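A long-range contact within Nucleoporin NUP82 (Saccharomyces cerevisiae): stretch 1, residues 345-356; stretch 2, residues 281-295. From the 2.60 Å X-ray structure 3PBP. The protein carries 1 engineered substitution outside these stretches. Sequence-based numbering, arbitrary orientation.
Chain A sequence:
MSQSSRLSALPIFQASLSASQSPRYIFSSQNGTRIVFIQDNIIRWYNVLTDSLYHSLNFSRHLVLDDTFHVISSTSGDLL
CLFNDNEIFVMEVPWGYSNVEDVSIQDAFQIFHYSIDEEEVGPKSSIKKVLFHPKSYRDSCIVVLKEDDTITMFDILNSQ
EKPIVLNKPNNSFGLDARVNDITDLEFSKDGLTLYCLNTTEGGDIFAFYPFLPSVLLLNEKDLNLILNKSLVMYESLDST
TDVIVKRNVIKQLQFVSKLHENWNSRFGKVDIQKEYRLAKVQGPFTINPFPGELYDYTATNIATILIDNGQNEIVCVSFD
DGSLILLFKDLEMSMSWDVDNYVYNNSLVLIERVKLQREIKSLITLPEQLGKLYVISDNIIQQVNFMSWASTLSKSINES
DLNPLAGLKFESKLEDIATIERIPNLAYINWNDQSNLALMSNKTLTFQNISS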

# COMPACT_ATOMS: atom_id res chain seq x y z
N ASN A 345 -8.39 -14.96 0.99
CA ASN A 345 -7.25 -15.23 1.81
C ASN A 345 -6.57 -13.92 2.19
O ASN A 345 -5.39 -13.91 2.57
CB ASN A 345 -6.33 -16.20 1.09
CG ASN A 345 -6.93 -17.59 1.02
OD1 ASN A 345 -8.07 -17.81 1.43
ND2 ASN A 345 -6.17 -18.54 0.49
N ASN A 346 -7.31 -12.82 2.08
CA ASN A 346 -6.80 -11.52 2.49
C ASN A 346 -7.11 -11.51 3.98
O ASN A 346 -8.00 -10.81 4.45
CB ASN A 346 -7.56 -10.37 1.79
CG ASN A 346 -7.14 -10.18 0.33
OD1 ASN A 346 -7.33 -9.12 -0.23
ND2 ASN A 346 -6.58 -11.21 -0.28
N SER A 347 -6.35 -12.32 4.71
CA SER A 347 -6.57 -12.50 6.13
C SER A 347 -5.39 -12.23 7.04
O SER A 347 -4.31 -12.77 6.85
CB SER A 347 -7.06 -13.93 6.39
OG SER A 347 -6.93 -14.28 7.76
N LEU A 348 -5.61 -11.40 8.05
CA LEU A 348 -4.61 -11.07 9.04
C LEU A 348 -5.16 -11.43 10.42
O LEU A 348 -6.35 -11.27 10.70
CB LEU A 348 -4.27 -9.59 9.01
CG LEU A 348 -3.44 -9.10 7.84
CD1 LEU A 348 -3.29 -7.60 7.94
CD2 LEU A 348 -2.08 -9.78 7.87
N VAL A 349 -4.28 -11.89 11.29
CA VAL A 349 -4.66 -12.28 12.62
C VAL A 349 -3.90 -11.44 13.64
O VAL A 349 -2.72 -11.19 13.47
CB VAL A 349 -4.35 -13.78 12.82
CG1 VAL A 349 -4.56 -14.17 14.26
CG2 VAL A 349 -5.25 -14.60 11.93
N LEU A 350 -4.59 -11.01 14.70
CA LEU A 350 -3.95 -10.20 15.75
C LEU A 350 -3.18 -11.08 16.71
O LEU A 350 -3.74 -12.02 17.26
CB LEU A 350 -5.00 -9.43 16.56
CG LEU A 350 -4.42 -8.55 17.68
CD1 LEU A 350 -4.22 -7.14 17.17
CD2 LEU A 350 -5.36 -8.53 18.85
N ILE A 351 -1.90 -10.78 16.91
CA ILE A 351 -1.06 -11.55 17.82
C ILE A 351 -0.91 -10.81 19.15
O ILE A 351 -0.89 -11.42 20.21
CB ILE A 351 0.34 -11.80 17.24
CG1 ILE A 351 0.25 -12.80 16.09
CG2 ILE A 351 1.26 -12.32 18.31
CD1 ILE A 351 1.58 -13.06 15.40
N GLU A 352 -0.79 -9.49 19.07
CA GLU A 352 -0.65 -8.67 20.26
C GLU A 352 -0.95 -7.19 20.01
O GLU A 352 -0.91 -6.70 18.88
CB GLU A 352 0.78 -8.80 20.82
CG GLU A 352 1.24 -7.56 21.58
CD GLU A 352 2.63 -7.68 22.16
OE1 GLU A 352 3.55 -8.09 21.41
OE2 GLU A 352 2.80 -7.34 23.35
N ARG A 353 -1.29 -6.49 21.09
CA ARG A 353 -1.54 -5.06 21.02
C ARG A 353 -0.61 -4.37 22.04
O ARG A 353 -0.45 -4.84 23.17
CB ARG A 353 -3.00 -4.76 21.34
CG ARG A 353 -3.33 -3.30 21.14
CD ARG A 353 -4.71 -2.96 21.61
NE ARG A 353 -4.98 -1.55 21.40
CZ ARG A 353 -6.06 -0.93 21.86
NH1 ARG A 353 -6.96 -1.61 22.56
NH2 ARG A 353 -6.24 0.36 21.63
N VAL A 354 0.01 -3.28 21.62
CA VAL A 354 0.93 -2.54 22.48
C VAL A 354 0.48 -1.10 22.62
O VAL A 354 0.46 -0.35 21.63
CB VAL A 354 2.37 -2.56 21.90
CG1 VAL A 354 3.31 -1.75 22.77
CG2 VAL A 354 2.86 -4.00 21.78
N LYS A 355 0.09 -0.70 23.83
CA LYS A 355 -0.34 0.67 24.07
C LYS A 355 0.84 1.44 24.64
O LYS A 355 1.32 1.15 25.74
CB LYS A 355 -1.51 0.72 25.07
CG LYS A 355 -2.73 -0.05 24.63
CD LYS A 355 -3.87 0.08 25.65
CE LYS A 355 -5.03 -0.83 25.29
NZ LYS A 355 -6.14 -0.76 26.28
N LEU A 356 1.33 2.42 23.88
CA LEU A 356 2.47 3.23 24.30
C LEU A 356 1.99 4.54 24.90
O LEU A 356 2.78 5.32 25.43
CB LEU A 356 3.39 3.51 23.10
CG LEU A 356 3.87 2.28 22.32
CD1 LEU A 356 4.63 2.72 21.08
CD2 LEU A 356 4.75 1.41 23.22
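Stretch 2, residues 281-295: VQGPFTINPFPGELY

How does the backbone of stretch 2 run against stretch 1? Stretch 1 forms a strand from S347 to K355, and the short strand of stretch 2, ending at N288, lies beside its beginning. The two run parallel, their axes coming within 4.6 Å and crossing at -27°. S347 pairs with T286, L348 with I287 and V349 with N288, with CA to CA distances of 4.9, 4.9 and 4.8 Å respectively. Beyond N288 a cis peptide bond leads into P289 and the chains diverge: the CA atoms of R353 and P291 are 8.5 Å apart, and stretch 2 ends in a 3-10 segment that includes E293 to Y295.

What holds the paired strands together? Four backbone hydrogen bonds form the ladder expected of parallel strands, in which one residue bonds to the two neighbours of its partner. T286 N donates to N346 O (3.0 Å) and L348 N to T286 O (2.8 Å); N288 N then donates to L348 O (2.9 Å) and L350 N to N288 O (2.8 Å). CA-H...O contacts supplement them, the shortest from V349 CA to N288 O at 3.0 Å. Side chains alternate across the sheet, so L348 and I287 share one face while S347, T286, V349 and N288 lie on the other.

Which side chains secure the start of the contact? N346 is central here, buried just before the strand that begins at S347. Its ND2 donates a nearly straight hydrogen bond to Q282 OE1 at 3.1 Å, and its CB sits over the face of the F285 ring, 3.7 Å from the centroid and 5° off the ring normal, a CH-pi contact. L348 adds apolar packing against the same ring, with CG 3.7 Å from F285 CD2. At G283 the backbone angles themselves call for glycine, since a CB would be jammed against the carbonyl oxygen of Q282.

How is contact kept once the strands have parted? Side chains bridge the widening gap. L350 points toward stretch 2 and packs on its prolines, CB lying 3.8 Å from P289 CD and CD2 4.4 Å from P291 CG. Farther along, the extended R353 side chain reaches E293 in a salt bridge, NH1 to OE1 at 2.7 Å, with the carboxylate oxygen near the guanidinium plane; L294 covers one face of that group, its CD2 3.2 Å from R353 NH2. K355 NZ forms a second salt bridge to E293 OE1 at 3.0 Å, so one carboxylate oxygen serves two positive charges.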

# COMPACT_ATOMS: atom_id res chain seq x y z
N VAL A 281 -6.00 -3.61 -6.75
CA VAL A 281 -5.94 -3.81 -5.31
C VAL A 281 -6.85 -4.89 -4.78
O VAL A 281 -7.97 -5.08 -5.25
CB VAL A 281 -6.29 -2.54 -4.53
CG1 VAL A 281 -5.15 -2.21 -3.57
CG2 VAL A 281 -6.58 -1.41 -5.49
N GLN A 282 -6.34 -5.59 -3.78
CA GLN A 282 -7.08 -6.63 -3.09
C GLN A 282 -7.41 -6.03 -1.72
O GLN A 282 -6.70 -5.13 -1.25
CB GLN A 282 -6.22 -7.88 -2.92
CG GLN A 282 -5.78 -8.50 -4.21
CD GLN A 282 -5.20 -9.89 -4.01
OE1 GLN A 282 -5.73 -10.69 -3.24
NE2 GLN A 282 -4.11 -10.18 -4.71
N GLY A 283 -8.49 -6.50 -1.09
CA GLY A 283 -8.86 -5.97 0.21
C GLY A 283 -10.31 -5.49 0.32
O GLY A 283 -11.05 -5.50 -0.67
N PRO A 284 -10.72 -5.02 1.50
CA PRO A 284 -9.87 -4.93 2.69
C PRO A 284 -9.54 -6.27 3.32
O PRO A 284 -10.28 -7.24 3.19
CB PRO A 284 -10.69 -4.06 3.66
CG PRO A 284 -12.04 -3.85 2.98
CD PRO A 284 -12.13 -4.86 1.87
N PHE A 285 -8.40 -6.31 3.99
CA PHE A 285 -7.98 -7.50 4.67
C PHE A 285 -8.82 -7.58 5.93
O PHE A 285 -9.26 -6.58 6.49
CB PHE A 285 -6.52 -7.41 5.09
CG PHE A 285 -5.56 -7.96 4.08
CD1 PHE A 285 -5.40 -7.35 2.85
CD2 PHE A 285 -4.82 -9.09 4.37
CE1 PHE A 285 -4.51 -7.86 1.92
CE2 PHE A 285 -3.93 -9.61 3.45
CZ PHE A 285 -3.77 -8.99 2.22
N THR A 286 -9.04 -8.81 6.37
CA THR A 286 -9.78 -9.07 7.58
C THR A 286 -8.75 -9.00 8.71
O THR A 286 -7.67 -9.57 8.59
CB THR A 286 -10.39 -10.46 7.48
OG1 THR A 286 -11.77 -10.33 7.15
CG2 THR A 286 -10.24 -11.21 8.74
N ILE A 287 -9.03 -8.26 9.78
CA ILE A 287 -8.08 -8.20 10.90
C ILE A 287 -8.80 -8.85 12.07
O ILE A 287 -9.58 -8.22 12.76
CB ILE A 287 -7.71 -6.74 11.27
CG1 ILE A 287 -7.07 -6.03 10.08
CG2 ILE A 287 -6.74 -6.74 12.45
CD1 ILE A 287 -6.66 -4.60 10.36
N ASN A 288 -8.51 -10.13 12.29
CA ASN A 288 -9.16 -10.90 13.33
C ASN A 288 -8.25 -11.33 14.48
O ASN A 288 -7.21 -11.95 14.26
CB ASN A 288 -9.77 -12.14 12.69
CG ASN A 288 -10.81 -12.80 13.56
OD1 ASN A 288 -10.89 -12.55 14.76
ND2 ASN A 288 -11.60 -13.67 12.96
N PRO A 289 -8.62 -11.02 15.73
CA PRO A 289 -9.82 -10.30 16.17
C PRO A 289 -9.54 -8.82 16.38
O PRO A 289 -8.66 -8.46 17.16
CB PRO A 289 -10.17 -11.01 17.47
CG PRO A 289 -8.79 -11.25 18.06
CD PRO A 289 -8.00 -11.74 16.86
N PHE A 290 -10.28 -7.95 15.70
CA PHE A 290 -10.08 -6.52 15.83
C PHE A 290 -10.51 -5.95 17.18
O PHE A 290 -11.65 -6.13 17.60
CB PHE A 290 -10.81 -5.76 14.73
CG PHE A 290 -10.44 -4.32 14.67
CD1 PHE A 290 -9.14 -3.94 14.32
CD2 PHE A 290 -11.36 -3.34 14.99
CE1 PHE A 290 -8.76 -2.60 14.31
CE2 PHE A 290 -11.00 -1.99 14.98
CZ PHE A 290 -9.69 -1.62 14.64
N PRO A 291 -9.60 -5.24 17.88
CA PRO A 291 -9.84 -4.62 19.19
C PRO A 291 -10.98 -3.61 19.14
O PRO A 291 -10.94 -2.67 18.34
CB PRO A 291 -8.51 -3.93 19.51
CG PRO A 291 -7.51 -4.74 18.74
CD PRO A 291 -8.22 -4.97 17.43
N GLY A 292 -11.98 -3.79 19.99
CA GLY A 292 -13.11 -2.87 19.99
C GLY A 292 -12.79 -1.40 20.20
O GLY A 292 -13.37 -0.55 19.53
N GLU A 293 -11.86 -1.09 21.10
CA GLU A 293 -11.52 0.30 21.38
C GLU A 293 -11.17 1.07 20.13
O GLU A 293 -11.64 2.18 19.90
CB GLU A 293 -10.31 0.42 22.31
CG GLU A 293 -10.38 -0.36 23.61
CD GLU A 293 -9.30 0.09 24.60
OE1 GLU A 293 -8.11 0.13 24.22
OE2 GLU A 293 -9.65 0.42 25.76
N LEU A 294 -10.31 0.46 19.32
CA LEU A 294 -9.80 1.06 18.09
C LEU A 294 -10.82 1.55 17.07
O LEU A 294 -10.47 2.31 16.15
CB LEU A 294 -8.79 0.10 17.44
CG LEU A 294 -7.61 -0.19 18.38
CD1 LEU A 294 -6.80 -1.36 17.86
CD2 LEU A 294 -6.75 1.05 18.54
N TYR A 295 -12.08 1.14 17.20
CA TYR A 295 -13.09 1.61 16.27
C TYR A 295 -13.27 3.12 16.44
O TYR A 295 -13.78 3.80 15.55
CB TYR A 295 -14.42 0.88 16.51
CG TYR A 295 -14.54 -0.43 15.77
CD1 TYR A 295 -14.55 -0.48 14.38
CD2 TYR A 295 -14.65 -1.64 16.47
CE1 TYR A 295 -14.67 -1.69 13.70
CE2 TYR A 295 -14.77 -2.86 15.80
CZ TYR A 295 -14.77 -2.87 14.41
OH TYR A 295 -14.88 -4.06 13.74